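Local coordinates for peptide ABC transporter, peptide-binding protein (Enterococcus faecalis, PDB 3O6P) that is a C-terminal piece of an extracellular solute-binding protein that probably delivers peptides to an ABC transporter, at residues 99-104 / 150-155; 185-190 / 214-219. All blocks are in the same frame, centred on the assembly; numbering follows the deposited sequence.

Contact 1: 99-104 / 150-155; sequences LTMDIL and FDAVIG
I103 and L104 pair in parallel register with A152 and V153, the two strand axes approaching to 4.4 Å at 21° in the same direction. Three backbone bonds form the ladder: A152 N to D102 O, L104 N to A152 O (2.7 Å) and I154 N to L104 O. Before A152 the chain is not yet in strand conformation, and the next rung is made by a side chain: D102 N donates to D151 OD2 at 2.8 Å, and that oxygen accepts through its anti lone pair. It takes the place the carbonyl of F150 would have in a continued ladder; F150 O instead receives a bond from N12. A water also donates to D151 OD2, and another accepts from D151 N. D102 OD1 and OD2 are bonded by T132 and S134 of strand 129-136; D102 OD2 is 5.5 Å from D151 OD2, and these bonds probably offset some of the like-charge repulsion.

On the face carrying I103 and A152, M101 bends at chi3 (-70°) and sets its methyl CE 3.8 Å from A152 CB. Farther along, I103 CG2 meets the tip of I154, 3.7 Å from CD1, the two side chains crossing obliquely. On the other face L104 and V153 lie side by side, pointing the same way, with L104 CD2 3.7 Å from V153 CG2; CD2 also touches F150 CB. V153 CG1 stands over one face of the F150 ring, offset toward its rim. Helix 138-147 covers this side, R144 and S145 touching L104. The pairing belongs to a beta-alpha-beta crossover, in which strand 129-136 passes through helix 138-147 to the parallel strand 152-158 with strand 99-106 between them, in the mixed sheet of this piece of a family 5 solute-binding protein.

Contact 2: 185-190 / 214-219; sequences AEFDKF and KTIMGD
F187 and I216 form the close-packed side of an antiparallel helix pair, in which helix 185-195 and the following helix 202-218 make a helical hairpin. The short segments run at 159° to one another with axes 9.3 Å apart, and F187 faces T215 where the backbones come nearest. With CG anti to the backbone N (chi1 -176°), the F187 ring reaches across to the second helix. Its CE1 lies 3.6 Å from I216 CG2 and equally close to I216 CB, while CD1 also touches I216 CB, so CE1 and CD1 rest against the branch point CB, the two side chains meeting at an oblique angle. Both residues are buried, and F171 from a loop packs against each of them; A212, one turn earlier in helix 202-218, adds a further contact to F187.

Beside this apolar pair T215 faces the first helix with both its branches. The methyl CG2 sits 3.9 Å from F187 CB and 3.8 Å from F187 N, whose hydrogen bond goes to the side chain of N184. Toward E186 the packing slackens, the methyl coming only to 4.4 Å from E186 CB. F190, T215 and E186 are all partly exposed, and no hydrogen bond joins the two segments, so side-chain packing carries the contact. On this more open side the F190 ring and the threonine cross at about a right angle: T215 OG1 lies at the ring edge, near its plane, 3.4 Å from F190 CE2, and is itself hydrogen-bonded to N211 O of its own helix.

Overall arrangement
Contact 1 closes before contact 2 opens along the chain, and the two lie on opposite sides of the chain's centre, their centres 22 Å apart and their nearest atoms about 12 Å apart. They do not touch, but the mixed sheet links them: strand 152-158 of contact 1 is followed across it by strand 5-11 and then by strand 223-228, which comes after helix 202-218 of contact 2. The bound sodium ion, held by Q123, L126 and V129, belongs to the neighbourhood of contact 1, about 9 Å from the side chain of T100. No peptide is bound in this fragment, so neither contact can be placed relative to a peptide site.

Contact 1: 99-104 / 150-155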
ATOM      1  N   LEU A  99      11.577  16.944   1.727  1.00 16.02           N
ATOM      2  CA  LEU A  99      11.569  15.576   2.210  1.00 14.83           C
ATOM      3  C   LEU A  99      12.664  14.801   1.480  1.00 15.58           C
ATOM      4  O   LEU A  99      12.774  14.923   0.265  1.00 16.48           O
ATOM      5  CB  LEU A  99      10.199  14.940   1.911  1.00 14.93           C
ATOM      6  CG  LEU A  99      10.041  13.459   2.257  1.00 15.56           C
ATOM      7  CD1 LEU A  99      10.280  13.243   3.759  1.00 18.41           C
ATOM      8  CD2 LEU A  99       8.669  12.945   1.814  1.00 17.86           C
ATOM      9  N   THR A 100      13.463  14.021   2.213  1.00 15.57           N
ATOM     10  CA  THR A 100      14.411  13.094   1.605  1.00 16.53           C
ATOM     11  C   THR A 100      14.017  11.733   2.133  1.00 16.43           C
ATOM     12  O   THR A 100      13.889  11.523   3.349  1.00 17.28           O
ATOM     13  CB  THR A 100      15.890  13.423   1.940  1.00 17.93           C
ATOM     14  OG1 THR A 100      16.224  14.679   1.349  1.00 19.94           O
ATOM     15  CG2 THR A 100      16.829  12.364   1.364  1.00 20.51           C
HETATM   16  N   MSE A 101      13.704  10.835   1.208  1.00 15.36           N
HETATM   17  CA  MSE A 101      13.203   9.517   1.604  1.00 15.13           C
HETATM   18  C   MSE A 101      13.896   8.417   0.845  1.00 15.03           C
HETATM   19  O   MSE A 101      14.146   8.543  -0.349  1.00 14.92           O
HETATM   20  CB  MSE A 101      11.695   9.424   1.392  1.00 15.37           C
HETATM   21  CG  MSE A 101      11.247   9.638  -0.043  1.00 15.00           C
HETATM   22 SE   MSE A 101       9.302   9.445  -0.241  0.75 14.21          SE
HETATM   23  CE  MSE A 101       9.202   7.546   0.040  1.00 16.11           C
ATOM     24  N   ASP A 102      14.182   7.323   1.542  1.00 14.90           N
ATOM     25  CA  ASP A 102      14.812   6.171   0.933  1.00 15.22           C
ATOM     26  C   ASP A 102      13.767   5.082   0.710  1.00 14.69           C
ATOM     27  O   ASP A 102      12.923   4.858   1.568  1.00 17.12           O
ATOM     28  CB  ASP A 102      15.913   5.638   1.863  1.00 16.52           C
ATOM     29  CG  ASP A 102      16.708   4.522   1.236  1.00 18.90           C
ATOM     30  OD1 ASP A 102      17.424   4.782   0.247  1.00 22.18           O
ATOM     31  OD2 ASP A 102      16.644   3.384   1.755  1.00 22.41           O
ATOM     32  N   ILE A 103      13.835   4.385  -0.420  1.00 14.04           N
ATOM     33  CA  ILE A 103      12.970   3.221  -0.623  1.00 13.45           C
ATOM     34  C   ILE A 103      13.830   1.953  -0.559  1.00 13.70           C
ATOM     35  O   ILE A 103      14.690   1.729  -1.414  1.00 14.35           O
ATOM     36  CB  ILE A 103      12.226   3.235  -1.988  1.00 14.49           C
ATOM     37  CG1 ILE A 103      11.529   4.567  -2.229  1.00 14.89           C
ATOM     38  CG2 ILE A 103      11.212   2.047  -2.066  1.00 13.81           C
ATOM     39  CD1 ILE A 103      10.958   4.688  -3.640  1.00 15.55           C
ATOM     40  N   LEU A 104      13.583   1.140   0.459  1.00 12.69           N
ATOM     41  CA  LEU A 104      14.233  -0.146   0.610  1.00 13.27           C
ATOM     42  C   LEU A 104      13.535  -1.134  -0.328  1.00 13.42           C
ATOM     43  O   LEU A 104      12.310  -1.124  -0.436  1.00 12.99           O
ATOM     44  CB  LEU A 104      14.078  -0.577   2.063  1.00 13.66           C
ATOM     45  CG  LEU A 104      14.677  -1.890   2.537  1.00 14.88           C
ATOM     46  CD1 LEU A 104      16.213  -1.837   2.443  1.00 17.03           C
ATOM     47  CD2 LEU A 104      14.199  -2.130   3.987  1.00 17.34           C
ATOM     48  N   PHE A 150      14.019   2.051   7.672  1.00 15.59           N
ATOM     49  CA  PHE A 150      13.609   2.379   6.297  1.00 14.66           C
ATOM     50  C   PHE A 150      12.679   3.587   6.371  1.00 14.42           C
ATOM     51  O   PHE A 150      12.120   3.877   7.430  1.00 15.01           O
ATOM     52  CB  PHE A 150      12.865   1.196   5.622  1.00 14.84           C
ATOM     53  CG  PHE A 150      11.525   0.885   6.244  1.00 13.43           C
ATOM     54  CD1 PHE A 150      10.372   1.464   5.733  1.00 12.94           C
ATOM     55  CD2 PHE A 150      11.422  -0.020   7.326  1.00 13.06           C
ATOM     56  CE1 PHE A 150       9.106   1.214   6.293  1.00 12.86           C
ATOM     57  CE2 PHE A 150      10.155  -0.295   7.886  1.00 12.79           C
ATOM     58  CZ  PHE A 150       8.990   0.325   7.351  1.00 12.33           C
ATOM     59  N   ASP A 151      12.520   4.272   5.241  1.00 13.48           N
ATOM     60  CA  ASP A 151      11.495   5.283   5.081  1.00 13.38           C
ATOM     61  C   ASP A 151      10.323   4.670   4.343  1.00 13.31           C
ATOM     62  O   ASP A 151       9.183   4.742   4.835  1.00 14.18           O
ATOM     63  CB  ASP A 151      12.030   6.493   4.301  1.00 13.97           C
ATOM     64  CG  ASP A 151      13.166   7.189   5.033  1.00 16.32           C
ATOM     65  OD1 ASP A 151      13.099   7.348   6.287  1.00 19.32           O
ATOM     66  OD2 ASP A 151      14.134   7.577   4.357  1.00 18.45           O
ATOM     67  N   ALA A 152      10.595   4.090   3.166  1.00 12.37           N
ATOM     68  CA  ALA A 152       9.622   3.274   2.449  1.00 11.71           C
ATOM     69  C   ALA A 152      10.229   1.905   2.182  1.00 12.49           C
ATOM     70  O   ALA A 152      11.472   1.760   2.100  1.00 12.99           O
ATOM     71  CB  ALA A 152       9.205   3.945   1.133  1.00 11.93           C
ATOM     72  N   VAL A 153       9.382   0.889   2.089  1.00 11.85           N
ATOM     73  CA  VAL A 153       9.882  -0.445   1.723  1.00 12.17           C
ATOM     74  C   VAL A 153       8.899  -1.123   0.771  1.00 12.46           C
ATOM     75  O   VAL A 153       7.693  -1.150   1.021  1.00 13.36           O
ATOM     76  CB  VAL A 153      10.203  -1.356   2.953  1.00 11.93           C
ATOM     77  CG1 VAL A 153       8.981  -1.555   3.874  1.00 13.61           C
ATOM     78  CG2 VAL A 153      10.820  -2.717   2.487  1.00 13.09           C
ATOM     79  N   ILE A 154       9.431  -1.664  -0.319  1.00 12.70           N
ATOM     80  CA  ILE A 154       8.586  -2.391  -1.292  1.00 12.88           C
ATOM     81  C   ILE A 154       8.621  -3.875  -1.003  1.00 13.91           C
ATOM     82  O   ILE A 154       9.695  -4.476  -0.837  1.00 14.82           O
ATOM     83  CB  ILE A 154       8.997  -2.079  -2.749  1.00 12.24           C
ATOM     84  CG1 ILE A 154       8.757  -0.580  -3.056  1.00 12.38           C
ATOM     85  CG2 ILE A 154       8.207  -2.963  -3.695  1.00 13.86           C
ATOM     86  CD1 ILE A 154       9.282  -0.115  -4.396  1.00 14.41           C
ATOM     87  N   GLY A 155       7.442  -4.475  -0.917  1.00 13.91           N
ATOM     88  CA  GLY A 155       7.337  -5.914  -0.706  1.00 14.23           C
ATOM     89  C   GLY A 155       5.993  -6.343  -1.233  1.00 13.99           C
ATOM     90  O   GLY A 155       5.409  -5.693  -2.072  1.00 14.75           O
TER
HETATM   91  O   HOH W   1      16.264   9.158   4.113  1.00 42.20           O
HETATM   92  O   HOH W   2      14.337   2.860   3.328  1.00 21.46           O

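Contact 2: 185-190 / 214-219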
ATOM      1  N   ALA A 185      -7.571   3.417  13.808  1.00 16.08           N
ATOM      2  CA  ALA A 185      -8.522   2.799  14.741  1.00 17.36           C
ATOM      3  C   ALA A 185      -9.742   2.167  14.051  1.00 17.65           C
ATOM      4  O   ALA A 185     -10.201   1.081  14.465  1.00 18.43           O
ATOM      5  CB  ALA A 185      -8.946   3.794  15.829  1.00 17.81           C
ATOM      6  N   GLU A 186     -10.272   2.814  13.020  0.50 17.64           N
ATOM      7  CA  GLU A 186     -11.399   2.227  12.285  0.50 17.01           C
ATOM      8  C   GLU A 186     -10.983   1.016  11.477  0.50 16.58           C
ATOM      9  O   GLU A 186     -11.716   0.019  11.414  0.50 16.52           O
ATOM     10  CB  GLU A 186     -12.091   3.265  11.411  0.50 17.81           C
ATOM     11  CG  GLU A 186     -13.045   4.105  12.223  0.50 20.06           C
ATOM     12  CD  GLU A 186     -14.026   3.241  12.983  0.50 22.27           C
ATOM     13  OE1 GLU A 186     -13.973   3.222  14.233  0.50 24.68           O
ATOM     14  OE2 GLU A 186     -14.844   2.569  12.336  0.50 23.22           O
ATOM     15  N   PHE A 187      -9.795   1.081  10.879  1.00 15.46           N
ATOM     16  CA  PHE A 187      -9.296  -0.092  10.177  1.00 14.67           C
ATOM     17  C   PHE A 187      -9.215  -1.281  11.138  1.00 14.92           C
ATOM     18  O   PHE A 187      -9.746  -2.384  10.829  1.00 15.04           O
ATOM     19  CB  PHE A 187      -7.942   0.154   9.533  1.00 14.12           C
ATOM     20  CG  PHE A 187      -7.459  -1.022   8.722  1.00 13.01           C
ATOM     21  CD1 PHE A 187      -7.895  -1.198   7.392  1.00 12.82           C
ATOM     22  CD2 PHE A 187      -6.592  -1.963   9.286  1.00 15.13           C
ATOM     23  CE1 PHE A 187      -7.469  -2.260   6.633  1.00 11.59           C
ATOM     24  CE2 PHE A 187      -6.152  -3.064   8.532  1.00 15.19           C
ATOM     25  CZ  PHE A 187      -6.595  -3.224   7.203  1.00 13.09           C
ATOM     26  N   ASP A 188      -8.595  -1.054  12.307  1.00 15.05           N
ATOM     27  CA  ASP A 188      -8.476  -2.124  13.304  1.00 15.56           C
ATOM     28  C   ASP A 188      -9.857  -2.680  13.664  1.00 16.44           C
ATOM     29  O   ASP A 188     -10.045  -3.915  13.765  1.00 17.37           O
ATOM     30  CB  ASP A 188      -7.829  -1.617  14.597  1.00 15.97           C
ATOM     31  CG  ASP A 188      -6.302  -1.632  14.566  1.00 17.06           C
ATOM     32  OD1 ASP A 188      -5.675  -1.816  13.495  1.00 18.08           O
ATOM     33  OD2 ASP A 188      -5.731  -1.429  15.653  1.00 20.69           O
ATOM     34  N   LYS A 189     -10.815  -1.773  13.867  1.00 16.55           N
ATOM     35  CA  LYS A 189     -12.169  -2.147  14.247  1.00 17.52           C
ATOM     36  C   LYS A 189     -12.747  -3.104  13.219  1.00 17.31           C
ATOM     37  O   LYS A 189     -13.244  -4.162  13.568  1.00 18.52           O
ATOM     38  CB  LYS A 189     -13.070  -0.907  14.379  1.00 17.35           C
ATOM     39  CG  LYS A 189     -14.471  -1.213  14.925  1.00 19.57           C
ATOM     40  CD  LYS A 189     -15.388  -0.029  14.778  1.00 22.95           C
ATOM     41  CE  LYS A 189     -15.993   0.001  13.381  1.00 25.36           C
ATOM     42  NZ  LYS A 189     -16.948   1.129  13.227  1.00 27.13           N
ATOM     43  N   PHE A 190     -12.670  -2.734  11.946  1.00 17.00           N
ATOM     44  CA  PHE A 190     -13.258  -3.557  10.889  1.00 17.02           C
ATOM     45  C   PHE A 190     -12.530  -4.906  10.724  1.00 17.61           C
ATOM     46  O   PHE A 190     -13.186  -5.963  10.637  1.00 17.62           O
ATOM     47  CB  PHE A 190     -13.265  -2.786   9.553  1.00 16.49           C
ATOM     48  CG  PHE A 190     -14.193  -1.589   9.524  1.00 16.47           C
ATOM     49  CD1 PHE A 190     -15.544  -1.706   9.850  1.00 18.05           C
ATOM     50  CD2 PHE A 190     -13.714  -0.348   9.076  1.00 15.69           C
ATOM     51  CE1 PHE A 190     -16.405  -0.566   9.772  1.00 18.78           C
ATOM     52  CE2 PHE A 190     -14.553   0.785   8.997  1.00 18.19           C
ATOM     53  CZ  PHE A 190     -15.902   0.670   9.354  1.00 18.34           C
ATOM     54  N   LYS A 214     -11.774  -0.285   2.217  1.00 10.70           N
ATOM     55  CA  LYS A 214     -12.083   1.122   1.887  1.00 11.25           C
ATOM     56  C   LYS A 214     -11.410   2.065   2.872  1.00 11.72           C
ATOM     57  O   LYS A 214     -11.078   3.204   2.524  1.00 12.87           O
ATOM     58  CB  LYS A 214     -13.587   1.374   1.830  1.00 12.17           C
ATOM     59  CG  LYS A 214     -14.265   0.621   0.677  1.00 12.82           C
ATOM     60  CD  LYS A 214     -15.676   1.057   0.409  1.00 20.81           C
ATOM     61  CE  LYS A 214     -16.664   0.544   1.365  1.00 20.63           C
ATOM     62  NZ  LYS A 214     -18.061   0.934   0.857  1.00 22.52           N
ATOM     63  N   THR A 215     -11.206   1.608   4.109  1.00 10.60           N
ATOM     64  CA  THR A 215     -10.567   2.491   5.099  1.00 11.58           C
ATOM     65  C   THR A 215      -9.075   2.692   4.793  1.00 10.98           C
ATOM     66  O   THR A 215      -8.598   3.824   4.721  1.00 12.24           O
ATOM     67  CB  THR A 215     -10.734   1.931   6.512  1.00 11.26           C
ATOM     68  OG1 THR A 215     -12.143   1.856   6.816  1.00 13.41           O
ATOM     69  CG2 THR A 215     -10.045   2.843   7.548  1.00 13.34           C
ATOM     70  N   ILE A 216      -8.355   1.602   4.585  1.00 10.86           N
ATOM     71  CA  ILE A 216      -6.913   1.722   4.312  1.00  9.97           C
ATOM     72  C   ILE A 216      -6.640   2.376   2.963  1.00 10.42           C
ATOM     73  O   ILE A 216      -5.682   3.131   2.831  1.00 10.73           O
ATOM     74  CB  ILE A 216      -6.154   0.385   4.498  1.00  9.64           C
ATOM     75  CG1 ILE A 216      -4.638   0.629   4.509  1.00 10.64           C
ATOM     76  CG2 ILE A 216      -6.600  -0.668   3.477  1.00 10.56           C
ATOM     77  CD1 ILE A 216      -3.847  -0.594   4.957  1.00  9.93           C
HETATM   78  N   MSE A 217      -7.509   2.142   1.971  1.00  9.70           N
HETATM   79  CA  MSE A 217      -7.328   2.850   0.697  1.00 10.39           C
HETATM   80  C   MSE A 217      -7.723   4.306   0.807  1.00 11.09           C
HETATM   81  O   MSE A 217      -7.138   5.173   0.128  1.00 12.08           O
HETATM   82  CB  MSE A 217      -8.082   2.135  -0.416  1.00 10.28           C
HETATM   83  CG  MSE A 217      -7.401   0.804  -0.758  1.00 11.42           C
HETATM   84 SE   MSE A 217      -5.593   0.956  -1.483  0.75 11.64          SE
HETATM   85  CE  MSE A 217      -4.566   0.738   0.153  1.00 13.40           C
ATOM     86  N   GLY A 218      -8.686   4.588   1.696  1.00 11.74           N
ATOM     87  CA  GLY A 218      -9.171   5.969   1.870  1.00 12.42           C
ATOM     88  C   GLY A 218      -8.157   6.890   2.526  1.00 13.17           C
ATOM     89  O   GLY A 218      -8.162   8.088   2.266  1.00 14.05           O
ATOM     90  N   ASP A 219      -7.301   6.349   3.389  1.00 13.07           N
ATOM     91  CA  ASP A 219      -6.213   7.169   3.953  1.00 13.94           C
ATOM     92  C   ASP A 219      -4.841   6.693   3.449  1.00 12.95           C
ATOM     93  O   ASP A 219      -3.829   7.072   3.999  1.00 13.07           O
ATOM     94  CB  ASP A 219      -6.271   7.365   5.504  1.00 16.72           C
ATOM     95  CG  ASP A 219      -5.885   6.136   6.283  1.00 17.17           C
ATOM     96  OD1 ASP A 219      -5.788   5.042   5.670  1.00 20.01           O
ATOM     97  OD2 ASP A 219      -5.671   6.262   7.523  1.00 17.73           O
TER